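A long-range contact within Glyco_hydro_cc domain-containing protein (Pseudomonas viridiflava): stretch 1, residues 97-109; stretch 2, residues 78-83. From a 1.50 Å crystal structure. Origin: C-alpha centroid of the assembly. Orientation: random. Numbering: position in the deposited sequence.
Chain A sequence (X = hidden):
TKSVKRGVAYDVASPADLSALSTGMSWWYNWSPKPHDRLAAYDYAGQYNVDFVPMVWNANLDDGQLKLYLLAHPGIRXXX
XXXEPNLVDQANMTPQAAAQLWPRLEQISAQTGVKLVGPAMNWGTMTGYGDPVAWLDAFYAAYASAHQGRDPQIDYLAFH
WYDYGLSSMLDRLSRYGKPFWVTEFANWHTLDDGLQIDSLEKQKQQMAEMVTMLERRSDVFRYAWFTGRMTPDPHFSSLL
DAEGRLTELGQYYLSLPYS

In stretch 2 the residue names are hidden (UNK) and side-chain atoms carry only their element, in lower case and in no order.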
# COMPACT_ATOMS: atom_id res chain seq x y z
N ALA A 97 5.20 3.21 20.41
CA ALA A 97 5.85 1.98 19.91
C ALA A 97 6.39 2.27 18.52
O ALA A 97 7.54 1.87 18.17
CB ALA A 97 4.90 0.81 19.97
N ALA A 98 5.66 3.04 17.70
CA ALA A 98 6.15 3.34 16.34
C ALA A 98 7.34 4.27 16.43
O ALA A 98 8.32 4.10 15.67
CB ALA A 98 5.03 3.85 15.45
N ALA A 99 7.29 5.29 17.30
CA ALA A 99 8.44 6.17 17.51
C ALA A 99 9.67 5.33 17.92
O ALA A 99 10.74 5.64 17.44
CB ALA A 99 8.13 7.27 18.54
N GLN A 100 9.50 4.35 18.81
CA GLN A 100 10.63 3.51 19.27
C GLN A 100 11.24 2.73 18.07
O GLN A 100 12.50 2.59 17.99
CB GLN A 100 10.17 2.56 20.38
CG GLN A 100 11.26 1.63 20.94
CD GLN A 100 10.86 1.08 22.30
OE1 GLN A 100 9.73 1.18 22.74
NE2 GLN A 100 11.76 0.44 23.00
N LEU A 101 10.44 2.20 17.17
CA LEU A 101 10.92 1.46 15.97
C LEU A 101 11.64 2.42 15.02
O LEU A 101 12.52 2.00 14.29
CB LEU A 101 9.74 0.76 15.30
CG LEU A 101 10.05 -0.01 14.02
CD1 LEU A 101 11.02 -1.14 14.28
CD2 LEU A 101 8.80 -0.53 13.36
N TRP A 102 11.19 3.65 14.93
CA TRP A 102 11.47 4.48 13.74
C TRP A 102 12.95 4.61 13.47
O TRP A 102 13.36 4.55 12.30
CB TRP A 102 10.75 5.85 13.83
CG TRP A 102 10.43 6.38 12.47
CD1 TRP A 102 11.07 7.35 11.73
CD2 TRP A 102 9.40 5.86 11.62
NE1 TRP A 102 10.46 7.47 10.51
CE2 TRP A 102 9.46 6.57 10.40
CE3 TRP A 102 8.44 4.86 11.76
CZ2 TRP A 102 8.57 6.34 9.35
CZ3 TRP A 102 7.53 4.67 10.73
CH2 TRP A 102 7.60 5.41 9.56
N PRO A 103 13.82 4.85 14.48
CA PRO A 103 15.26 5.02 14.20
C PRO A 103 15.87 3.80 13.46
O PRO A 103 16.80 3.99 12.67
CB PRO A 103 15.89 5.25 15.58
CG PRO A 103 14.72 5.89 16.39
CD PRO A 103 13.52 5.09 15.91
N ARG A 104 15.41 2.60 13.77
CA ARG A 104 15.81 1.35 13.04
C ARG A 104 15.47 1.46 11.54
O ARG A 104 16.30 1.05 10.70
CB ARG A 104 15.16 0.13 13.71
CG ARG A 104 15.83 -0.22 15.04
CD ARG A 104 15.02 -1.26 15.79
NE ARG A 104 14.86 -2.55 15.13
CZ ARG A 104 14.02 -3.48 15.56
NH1 ARG A 104 13.36 -3.23 16.69
NH2 ARG A 104 13.91 -4.65 14.95
N LEU A 105 14.30 2.00 11.21
CA LEU A 105 13.87 2.24 9.81
C LEU A 105 14.71 3.34 9.20
O LEU A 105 15.10 3.21 8.02
CB LEU A 105 12.37 2.55 9.77
CG LEU A 105 11.50 1.50 10.46
CD1 LEU A 105 10.09 1.93 10.36
CD2 LEU A 105 11.67 0.09 9.85
N GLU A 106 14.95 4.43 9.93
CA GLU A 106 15.81 5.51 9.42
C GLU A 106 17.21 4.95 9.15
O GLU A 106 17.91 5.44 8.20
CB GLU A 106 15.83 6.65 10.44
CG GLU A 106 14.52 7.36 10.53
CD GLU A 106 14.43 8.41 11.62
OE1 GLU A 106 15.11 8.23 12.63
OE2 GLU A 106 13.64 9.39 11.44
N GLN A 107 17.71 4.10 10.02
CA GLN A 107 19.03 3.49 9.84
C GLN A 107 19.00 2.67 8.53
O GLN A 107 19.94 2.77 7.69
CB GLN A 107 19.44 2.64 11.03
CG GLN A 107 20.80 2.01 10.76
CD GLN A 107 21.35 1.21 11.92
OE1 GLN A 107 20.77 0.19 12.34
NE2 GLN A 107 22.50 1.65 12.41
N ILE A 108 17.97 1.87 8.33
CA ILE A 108 17.85 1.03 7.09
C ILE A 108 17.81 1.97 5.87
O ILE A 108 18.54 1.73 4.90
CB ILE A 108 16.63 0.10 7.18
CG1 ILE A 108 16.85 -1.02 8.19
CG2 ILE A 108 16.25 -0.39 5.78
CD1 ILE A 108 15.55 -1.60 8.75
N SER A 109 17.10 3.09 5.97
CA SER A 109 17.08 4.10 4.89
C SER A 109 18.47 4.65 4.63
O SER A 109 18.85 4.72 3.44
CB SER A 109 16.07 5.21 5.20
OG SER A 109 16.15 6.22 4.22
N UNK A 78 12.22 2.03 -2.47
CA UNK A 78 11.14 2.32 -1.50
C UNK A 78 10.97 1.14 -0.57
O UNK A 78 11.18 0.01 -1.00
c UNK A 78 9.82 5.10 -2.49
o UNK A 78 10.41 7.31 -5.32
c UNK A 78 10.25 6.17 -4.57
c UNK A 78 10.38 4.94 -5.16
c UNK A 78 9.95 3.85 -3.07
c UNK A 78 10.21 3.78 -4.40
c UNK A 78 9.99 6.26 -3.22
c UNK A 78 9.83 2.60 -2.26
N UNK A 79 10.66 1.45 0.68
CA UNK A 79 10.33 0.47 1.71
C UNK A 79 9.02 0.88 2.35
O UNK A 79 8.96 1.95 2.95
c UNK A 79 11.26 -2.02 3.33
c UNK A 79 11.27 -0.57 3.86
c UNK A 79 11.47 0.42 2.72
c UNK A 79 12.34 -0.39 4.96
N UNK A 80 8.01 0.02 2.27
CA UNK A 80 6.74 0.27 2.93
C UNK A 80 6.92 -0.09 4.39
O UNK A 80 7.59 -1.12 4.68
c UNK A 80 4.67 1.00 0.70
c UNK A 80 4.54 -1.48 0.27
c UNK A 80 5.38 -0.33 0.85
c UNK A 80 5.68 -0.63 2.31
N UNK A 81 6.40 0.74 5.27
CA UNK A 81 6.54 0.46 6.72
C UNK A 81 5.23 0.65 7.45
O UNK A 81 4.50 1.63 7.19
c UNK A 81 7.42 2.81 7.23
c UNK A 81 7.69 1.31 7.30
c UNK A 81 9.03 1.00 6.69
N UNK A 82 5.02 -0.25 8.41
CA UNK A 82 3.96 -0.21 9.45
C UNK A 82 2.55 -0.28 8.86
O UNK A 82 1.97 0.74 8.48
c UNK A 82 5.85 1.88 12.17
c UNK A 82 3.14 0.71 11.56
c UNK A 82 5.60 1.09 10.91
c UNK A 82 4.13 0.97 10.43
N UNK A 83 1.99 -1.49 8.87
CA UNK A 83 0.65 -1.74 8.25
C UNK A 83 -0.49 -1.44 9.23
O UNK A 83 -0.80 -2.30 10.04
n UNK A 83 -1.73 -3.95 7.31
c UNK A 83 -0.68 -3.29 6.85
o UNK A 83 -0.65 -2.79 5.73
c UNK A 83 0.52 -3.17 7.77

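Position 78 carries eight side-chain atoms, seven carbons and one oxygen. One carbon leads to a ring of six, and the oxygen sits on the far side of that ring. The side chain stays out of reach of stretch 1. The residue is Tyr78.

Position 79 has four side-chain carbons, forked at the second. There is no ring and no polar atom. Its CA-to-CB bond points toward the helix, and one terminal carbon lies 4.0 Å from CG2 of Ile108. A fork at the second carbon marks leucine, so this is Leu79. Its rotamer is t, p, and the atom that meets Ile108 is CD2.

Position 80 again has four carbons forked at the second. It makes no contact with stretch 1, as expected for a neighbour in a strand, where successive side chains alternate in direction. It is buried all the same, against other parts of the structure. The residue is Leu80, with rotamer m, t.

Position 81 has three carbons, one carrying the other two. One methyl lies 3.5 Å from CH2 of Trp102, and the other lies 3.9 Å from CD1 of Leu105. The fork at the first carbon, with two short arms, identifies Val81. CG2 meets the tryptophan. CG1 is the nearer to CD1 of Leu105, with CG2 little farther off.

Position 82 has four carbons, forked at the first, with one arm two carbons long. The end of the long arm lies 3.6 Å from CZ3 of Trp102, 3.9 Å from CB of Ala98 and 4.0 Å from CD2 of Leu101. That pattern is isoleucine, Ile82, and the shared atom is CD1. It sits at the edge of the indole, near the ring plane. Phi is positive here, at 64°, and the strand has already ended.

Position 83 has two carbons, the second bearing one oxygen and one nitrogen. This is a short amide that does not reach stretch 1. The residue is Asn83. Its ND2 is hydrogen-bonded elsewhere in the structure.

The contact is wholly apolar, with no hydrogen bond across it. Helix and strand run nearly antiparallel, at 169°, so Leu79 packs near Ile108 while Ile82 packs near Ala98. Their axes come no closer than 10.6 Å, and side chains fill the space between. Ile82 has the largest covered area, 73 Å² of the 288 Å² buried in total. Trp102 starts out sideways, but its ring end comes nearer and touches both Val81 and Ile82.

Stretch 2, residues 78-83: YLLVIN
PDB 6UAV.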